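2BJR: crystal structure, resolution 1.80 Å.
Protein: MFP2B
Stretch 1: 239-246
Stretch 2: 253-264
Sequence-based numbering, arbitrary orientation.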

ATOM      1  N   PRO A 239      -3.184   7.709  -8.203  1.00 17.09           N
ATOM      2  CA  PRO A 239      -3.977   7.259  -7.047  1.00 16.30           C
ATOM      3  C   PRO A 239      -5.380   7.809  -7.065  1.00 15.49           C
ATOM      4  O   PRO A 239      -5.601   8.995  -7.378  1.00 15.61           O
ATOM      5  N   VAL A 240      -6.359   6.933  -6.840  1.00 15.43           N
ATOM      6  CA  VAL A 240      -7.764   7.280  -6.844  1.00 14.58           C
ATOM      7  C   VAL A 240      -8.381   6.835  -5.518  1.00 15.38           C
ATOM      8  O   VAL A 240      -8.484   5.632  -5.246  1.00 14.77           O
HETATM    9  N   MSE A 241      -8.803   7.813  -4.715  1.00 15.16           N
HETATM   10  CA  MSE A 241      -9.570   7.491  -3.526  1.00 16.36           C
HETATM   11  C   MSE A 241     -11.034   7.348  -3.908  1.00 15.12           C
HETATM   12  O   MSE A 241     -11.560   7.994  -4.777  1.00 16.28           O
ATOM     13  N   GLY A 242     -11.679   6.401  -3.278  1.00 14.40           N
ATOM     14  CA  GLY A 242     -13.054   6.200  -3.514  1.00 14.44           C
ATOM     15  C   GLY A 242     -13.688   5.480  -2.352  1.00 14.56           C
ATOM     16  O   GLY A 242     -13.204   5.550  -1.225  1.00 14.47           O
ATOM     17  N   ARG A 243     -14.811   4.821  -2.627  1.00 15.49           N
ATOM     18  CA  ARG A 243     -15.630   4.241  -1.575  1.00 16.03           C
ATOM     19  C   ARG A 243     -15.864   2.757  -1.727  1.00 16.25           C
ATOM     20  O   ARG A 243     -16.024   2.267  -2.849  1.00 15.84           O
ATOM     21  N   ILE A 244     -15.852   2.038  -0.603  1.00 16.14           N
ATOM     22  CA  ILE A 244     -16.369   0.677  -0.534  1.00 16.14           C
ATOM     23  C   ILE A 244     -17.559   0.560   0.412  1.00 18.50           C
ATOM     24  O   ILE A 244     -17.768   1.410   1.273  1.00 17.37           O
ATOM     25  N   TRP A 245     -18.376  -0.481   0.182  1.00 18.35           N
ATOM     26  CA  TRP A 245     -19.462  -0.820   1.105  1.00 19.13           C
ATOM     27  C   TRP A 245     -19.616  -2.324   1.080  1.00 20.14           C
ATOM     28  O   TRP A 245     -19.135  -3.009   0.158  1.00 19.38           O
ATOM     29  N   ASN A 246     -20.293  -2.822   2.108  1.00 21.04           N
ATOM     30  CA  ASN A 246     -20.463  -4.238   2.315  1.00 21.12           C
ATOM     31  C   ASN A 246     -21.744  -4.642   1.575  1.00 21.16           C
ATOM     32  O   ASN A 246     -22.835  -4.244   1.943  1.00 20.58           O
ATOM     33  N   ALA A 253     -17.208  -1.671  -4.474  1.00 19.77           N
ATOM     34  CA  ALA A 253     -16.486  -0.402  -4.580  1.00 19.19           C
ATOM     35  C   ALA A 253     -17.008   0.462  -5.712  1.00 19.33           C
ATOM     36  O   ALA A 253     -17.589  -0.031  -6.718  1.00 18.91           O
ATOM     37  N   CYS A 254     -16.736   1.765  -5.590  1.00 17.63           N
ATOM     38  CA  CYS A 254     -16.925   2.696  -6.690  1.00 17.32           C
ATOM     39  C   CYS A 254     -15.863   3.777  -6.679  1.00 17.60           C
ATOM     40  O   CYS A 254     -15.600   4.367  -5.642  1.00 17.53           O
ATOM     41  N   PHE A 255     -15.249   4.017  -7.832  1.00 16.48           N
ATOM     42  CA  PHE A 255     -14.264   5.103  -8.021  1.00 16.50           C
ATOM     43  C   PHE A 255     -14.669   5.969  -9.209  1.00 18.01           C
ATOM     44  O   PHE A 255     -15.308   5.489 -10.159  1.00 19.06           O
ATOM     45  N   GLY A 256     -14.285   7.244  -9.162  1.00 18.19           N
ATOM     46  CA  GLY A 256     -14.431   8.156 -10.272  1.00 18.04           C
ATOM     47  C   GLY A 256     -13.061   8.648 -10.688  1.00 18.20           C
ATOM     48  O   GLY A 256     -12.241   9.021  -9.855  1.00 18.07           O
ATOM     49  N   TRP A 257     -12.781   8.613 -11.988  1.00 18.09           N
ATOM     50  CA  TRP A 257     -11.507   9.044 -12.506  1.00 18.50           C
ATOM     51  C   TRP A 257     -11.625   9.159 -14.013  1.00 19.00           C
ATOM     52  O   TRP A 257     -12.418   8.432 -14.614  1.00 18.34           O
ATOM     53  N   GLY A 258     -10.872  10.083 -14.569  1.00 21.45           N
ATOM     54  CA  GLY A 258     -10.782  10.313 -16.019  1.00 23.33           C
ATOM     55  C   GLY A 258     -12.109  10.593 -16.695  1.00 24.01           C
ATOM     56  O   GLY A 258     -12.285  10.282 -17.858  1.00 25.69           O
ATOM     57  N   GLY A 259     -13.039  11.196 -15.968  1.00 24.26           N
ATOM     58  CA  GLY A 259     -14.396  11.467 -16.437  1.00 24.19           C
ATOM     59  C   GLY A 259     -15.349  10.294 -16.380  1.00 24.56           C
ATOM     60  O   GLY A 259     -16.467  10.415 -16.823  1.00 24.63           O
ATOM     61  N   HIS A 260     -14.928   9.162 -15.806  1.00 24.30           N
ATOM     62  CA  HIS A 260     -15.764   7.970 -15.741  1.00 25.23           C
ATOM     63  C   HIS A 260     -16.059   7.511 -14.308  1.00 24.82           C
ATOM     64  O   HIS A 260     -15.349   7.867 -13.380  1.00 22.21           O
ATOM     65  N   GLU A 261     -17.089   6.665 -14.197  1.00 23.09           N
ATOM     66  CA  GLU A 261     -17.391   5.914 -13.008  1.00 24.01           C
ATOM     67  C   GLU A 261     -16.975   4.482 -13.227  1.00 24.87           C
ATOM     68  O   GLU A 261     -17.215   3.914 -14.302  1.00 24.63           O
ATOM     69  N   TYR A 262     -16.373   3.885 -12.197  1.00 23.61           N
ATOM     70  CA  TYR A 262     -15.946   2.501 -12.209  1.00 23.24           C
ATOM     71  C   TYR A 262     -16.609   1.815 -11.040  1.00 23.73           C
ATOM     72  O   TYR A 262     -16.337   2.164  -9.881  1.00 21.17           O
ATOM     73  N   ARG A 263     -17.506   0.873 -11.340  1.00 24.44           N
ATOM     74  CA  ARG A 263     -18.266   0.108 -10.326  1.00 26.06           C
ATOM     75  C   ARG A 263     -18.165  -1.401 -10.543  1.00 26.35           C
ATOM     76  O   ARG A 263     -18.758  -2.139  -9.808  1.00 27.64           O
ATOM     77  N   GLN A 264     -17.485  -1.864 -11.573  1.00 26.75           N
ATOM     78  CA  GLN A 264     -17.304  -3.300 -11.772  1.00 27.45           C
ATOM     79  C   GLN A 264     -15.920  -3.598 -12.330  1.00 26.53           C
ATOM     80  O   GLN A 264     -15.249  -2.707 -12.853  1.00 25.61           O
TER

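Two antiparallel strands of one chain meet here in a short sheet contact, pinned by a single hydrogen-bonded backbone pair and widened by side chains that lie along or across the neighbouring strand. At that pair, Arg243 N donates to Cys254 O at 3.1 Å and Cys254 N to Arg243 O at 2.9 Å, both nearly straight.

Arg243 and Cys254 share one face of the sheet. Arg243 leaves with chi1 p and then runs extended, which lays its guanidinium over the small t-rotamer Cys254, with NH2 3.4 Å from SG. Glu261 OE2 lies 4.4 Å from Arg243 NH2, too far for a salt bridge but near enough to ease the charge; Arg263 NE makes a long salt bridge of 3.7 Å to the same Glu261 OE2. On the other face, Ile244 (p, t) sets CG2 3.6 Å from Ala253 CB, a methyl-to-methyl contact suited to the close 4.2 Å approach of their CA atoms.

Trp245, chi1 p, swings its indole back over the second strand, so that CZ3 reaches 3.4 Å from Ala253 C and 3.9 Å from Cys254 CB. The guanidinium of Arg263 places a face against this ring, NH1 lying 3.6 Å from Trp245 CZ2.

Toward the other end, Phe255 (m) turns its ring across the first strand, CE2 coming 3.4 Å from Gly242 N. Glycine fits there: an ideal CB on Gly242 would clash with Phe255 CD2 at 2.3 Å and Cys254 O at 2.7 Å. Val240, chi1 t, points in, and its two methyls reach CG1 to Phe255 CB at 3.9 Å and CG2 to CD1 of t-rotamer Trp257 at 3.8 Å. Beyond the direct backbone pair, a water bridges the strands, donating to Met241 O at 2.7 Å and accepting from Gly256 N at 3.1 Å.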

ATOM      1  CB  PRO A 239      -3.184   7.795  -5.865  1.00 17.06           C
ATOM      2  CG  PRO A 239      -2.530   9.024  -6.371  1.00 17.94           C
ATOM      3  CD  PRO A 239      -2.213   8.740  -7.802  1.00 17.35           C
ATOM      4  CB  VAL A 240      -8.487   6.549  -7.965  1.00 16.09           C
ATOM      5  CG1 VAL A 240      -9.920   7.032  -8.128  1.00 15.66           C
ATOM      6  CG2 VAL A 240      -7.692   6.717  -9.256  1.00 16.48           C
HETATM    7  CB  MSE A 241      -9.440   8.524  -2.411  1.00 17.10           C
HETATM    8  CG  MSE A 241      -8.093   8.722  -1.901  1.00 18.57           C
HETATM    9 SE   MSE A 241      -7.422   7.272  -0.845  1.00 19.92          SE
HETATM   10  CE  MSE A 241      -5.759   8.132  -0.456  1.00 17.68           C
ATOM     11  CB  ARG A 243     -16.958   4.983  -1.533  1.00 17.19           C
ATOM     12  CG  ARG A 243     -17.928   4.795  -2.671  1.00 16.53           C
ATOM     13  CD  ARG A 243     -19.179   5.661  -2.540  1.00 19.30           C
ATOM     14  NE  ARG A 243     -20.070   5.553  -3.701  1.00 21.59           N
ATOM     15  CZ  ARG A 243     -19.904   6.240  -4.833  1.00 23.02           C
ATOM     16  NH1 ARG A 243     -18.892   7.091  -4.958  1.00 23.82           N
ATOM     17  NH2 ARG A 243     -20.728   6.087  -5.844  1.00 25.39           N
ATOM     18  CB  ILE A 244     -15.323  -0.344  -0.160  1.00 16.17           C
ATOM     19  CG1 ILE A 244     -14.718  -0.016   1.195  1.00 16.06           C
ATOM     20  CG2 ILE A 244     -14.259  -0.426  -1.248  1.00 16.14           C
ATOM     21  CD1 ILE A 244     -13.895  -1.147   1.822  1.00 21.19           C
ATOM     22  CB  TRP A 245     -20.758  -0.144   0.708  1.00 19.44           C
ATOM     23  CG  TRP A 245     -21.263  -0.512  -0.651  1.00 20.98           C
ATOM     24  CD1 TRP A 245     -22.267  -1.404  -0.930  1.00 21.35           C
ATOM     25  CD2 TRP A 245     -20.832   0.005  -1.918  1.00 20.77           C
ATOM     26  NE1 TRP A 245     -22.478  -1.474  -2.287  1.00 20.82           N
ATOM     27  CE2 TRP A 245     -21.619  -0.619  -2.920  1.00 22.45           C
ATOM     28  CE3 TRP A 245     -19.861   0.931  -2.318  1.00 17.88           C
ATOM     29  CZ2 TRP A 245     -21.451  -0.359  -4.293  1.00 23.03           C
ATOM     30  CZ3 TRP A 245     -19.691   1.182  -3.674  1.00 20.25           C
ATOM     31  CH2 TRP A 245     -20.503   0.560  -4.653  1.00 21.28           C
ATOM     32  CB  ASN A 246     -20.496  -4.527   3.794  1.00 21.56           C
ATOM     33  CG  ASN A 246     -20.621  -6.029   4.113  1.00 22.59           C
ATOM     34  OD1 ASN A 246     -20.797  -6.849   3.218  1.00 20.05           O
ATOM     35  ND2 ASN A 246     -20.477  -6.375   5.374  1.00 23.34           N
ATOM     36  CB  ALA A 253     -14.977  -0.663  -4.750  1.00 19.87           C
ATOM     37  CB  CYS A 254     -18.299   3.372  -6.616  1.00 18.20           C
ATOM     38  SG  CYS A 254     -18.606   4.479  -8.020  1.00 21.13           S
ATOM     39  CB  PHE A 255     -12.866   4.513  -8.243  1.00 16.28           C
ATOM     40  CG  PHE A 255     -12.371   3.643  -7.082  1.00 16.83           C
ATOM     41  CD1 PHE A 255     -12.539   2.276  -7.100  1.00 17.96           C
ATOM     42  CD2 PHE A 255     -11.698   4.199  -6.019  1.00 16.33           C
ATOM     43  CE1 PHE A 255     -12.090   1.496  -6.054  1.00 16.50           C
ATOM     44  CE2 PHE A 255     -11.251   3.418  -4.940  1.00 14.57           C
ATOM     45  CZ  PHE A 255     -11.448   2.093  -4.949  1.00 16.30           C
ATOM     46  CB  TRP A 257     -10.405   8.040 -12.169  1.00 17.94           C
ATOM     47  CG  TRP A 257      -9.078   8.438 -12.692  1.00 20.07           C
ATOM     48  CD1 TRP A 257      -8.150   9.193 -12.066  1.00 19.93           C
ATOM     49  CD2 TRP A 257      -8.520   8.080 -13.961  1.00 21.38           C
ATOM     50  NE1 TRP A 257      -7.031   9.310 -12.849  1.00 21.72           N
ATOM     51  CE2 TRP A 257      -7.247   8.659 -14.035  1.00 22.87           C
ATOM     52  CE3 TRP A 257      -8.973   7.313 -15.038  1.00 25.40           C
ATOM     53  CZ2 TRP A 257      -6.408   8.503 -15.154  1.00 24.63           C
ATOM     54  CZ3 TRP A 257      -8.146   7.170 -16.164  1.00 24.93           C
ATOM     55  CH2 TRP A 257      -6.892   7.763 -16.201  1.00 24.99           C
ATOM     56  CB  HIS A 260     -15.101   6.772 -16.430  1.00 26.79           C
ATOM     57  CG  HIS A 260     -14.494   7.079 -17.766  1.00 32.20           C
ATOM     58  ND1 HIS A 260     -13.149   6.894 -18.029  1.00 38.43           N
ATOM     59  CD2 HIS A 260     -15.052   7.498 -18.928  1.00 36.77           C
ATOM     60  CE1 HIS A 260     -12.900   7.234 -19.282  1.00 38.98           C
ATOM     61  NE2 HIS A 260     -14.039   7.599 -19.851  1.00 37.16           N
ATOM     62  CB  GLU A 261     -18.863   5.959 -12.727  1.00 23.85           C
ATOM     63  CG  GLU A 261     -19.274   5.172 -11.504  1.00 27.11           C
ATOM     64  CD  GLU A 261     -20.778   5.158 -11.272  1.00 29.66           C
ATOM     65  OE1 GLU A 261     -21.510   4.790 -12.198  1.00 31.67           O
ATOM     66  OE2 GLU A 261     -21.213   5.423 -10.149  1.00 33.64           O
ATOM     67  CB  TYR A 262     -14.437   2.411 -12.068  1.00 22.98           C
ATOM     68  CG  TYR A 262     -13.657   3.083 -13.150  1.00 24.10           C
ATOM     69  CD1 TYR A 262     -13.385   4.438 -13.091  1.00 24.56           C
ATOM     70  CD2 TYR A 262     -13.187   2.367 -14.253  1.00 25.01           C
ATOM     71  CE1 TYR A 262     -12.681   5.060 -14.062  1.00 24.82           C
ATOM     72  CE2 TYR A 262     -12.435   2.983 -15.217  1.00 28.18           C
ATOM     73  CZ  TYR A 262     -12.196   4.335 -15.127  1.00 28.83           C
ATOM     74  OH  TYR A 262     -11.464   4.972 -16.104  1.00 30.20           O
ATOM     75  CB  ARG A 263     -19.773   0.407 -10.446  1.00 27.70           C
ATOM     76  CG  ARG A 263     -20.310   1.692  -9.885  1.00 30.76           C
ATOM     77  CD  ARG A 263     -21.852   1.661  -9.676  1.00 33.28           C
ATOM     78  NE  ARG A 263     -22.293   2.301  -8.426  1.00 35.73           N
ATOM     79  CZ  ARG A 263     -22.883   1.693  -7.403  1.00 37.58           C
ATOM     80  NH1 ARG A 263     -23.149   0.380  -7.378  1.00 41.78           N
ATOM     81  NH2 ARG A 263     -23.228   2.414  -6.366  1.00 40.80           N
ATOM     82  CB  GLN A 264     -18.401  -3.858 -12.720  1.00 29.72           C
ATOM     83  CG  GLN A 264     -18.330  -3.351 -14.137  1.00 33.58           C
ATOM     84  CD  GLN A 264     -19.499  -3.883 -15.062  1.00 40.27           C
ATOM     85  OE1 GLN A 264     -19.813  -5.088 -15.075  1.00 46.26           O
ATOM     86  NE2 GLN A 264     -20.110  -2.981 -15.817  1.00 39.89           N
TER
HETATM   87  O   HOH W   1     -13.782   8.157  -6.226  1.00 17.44           O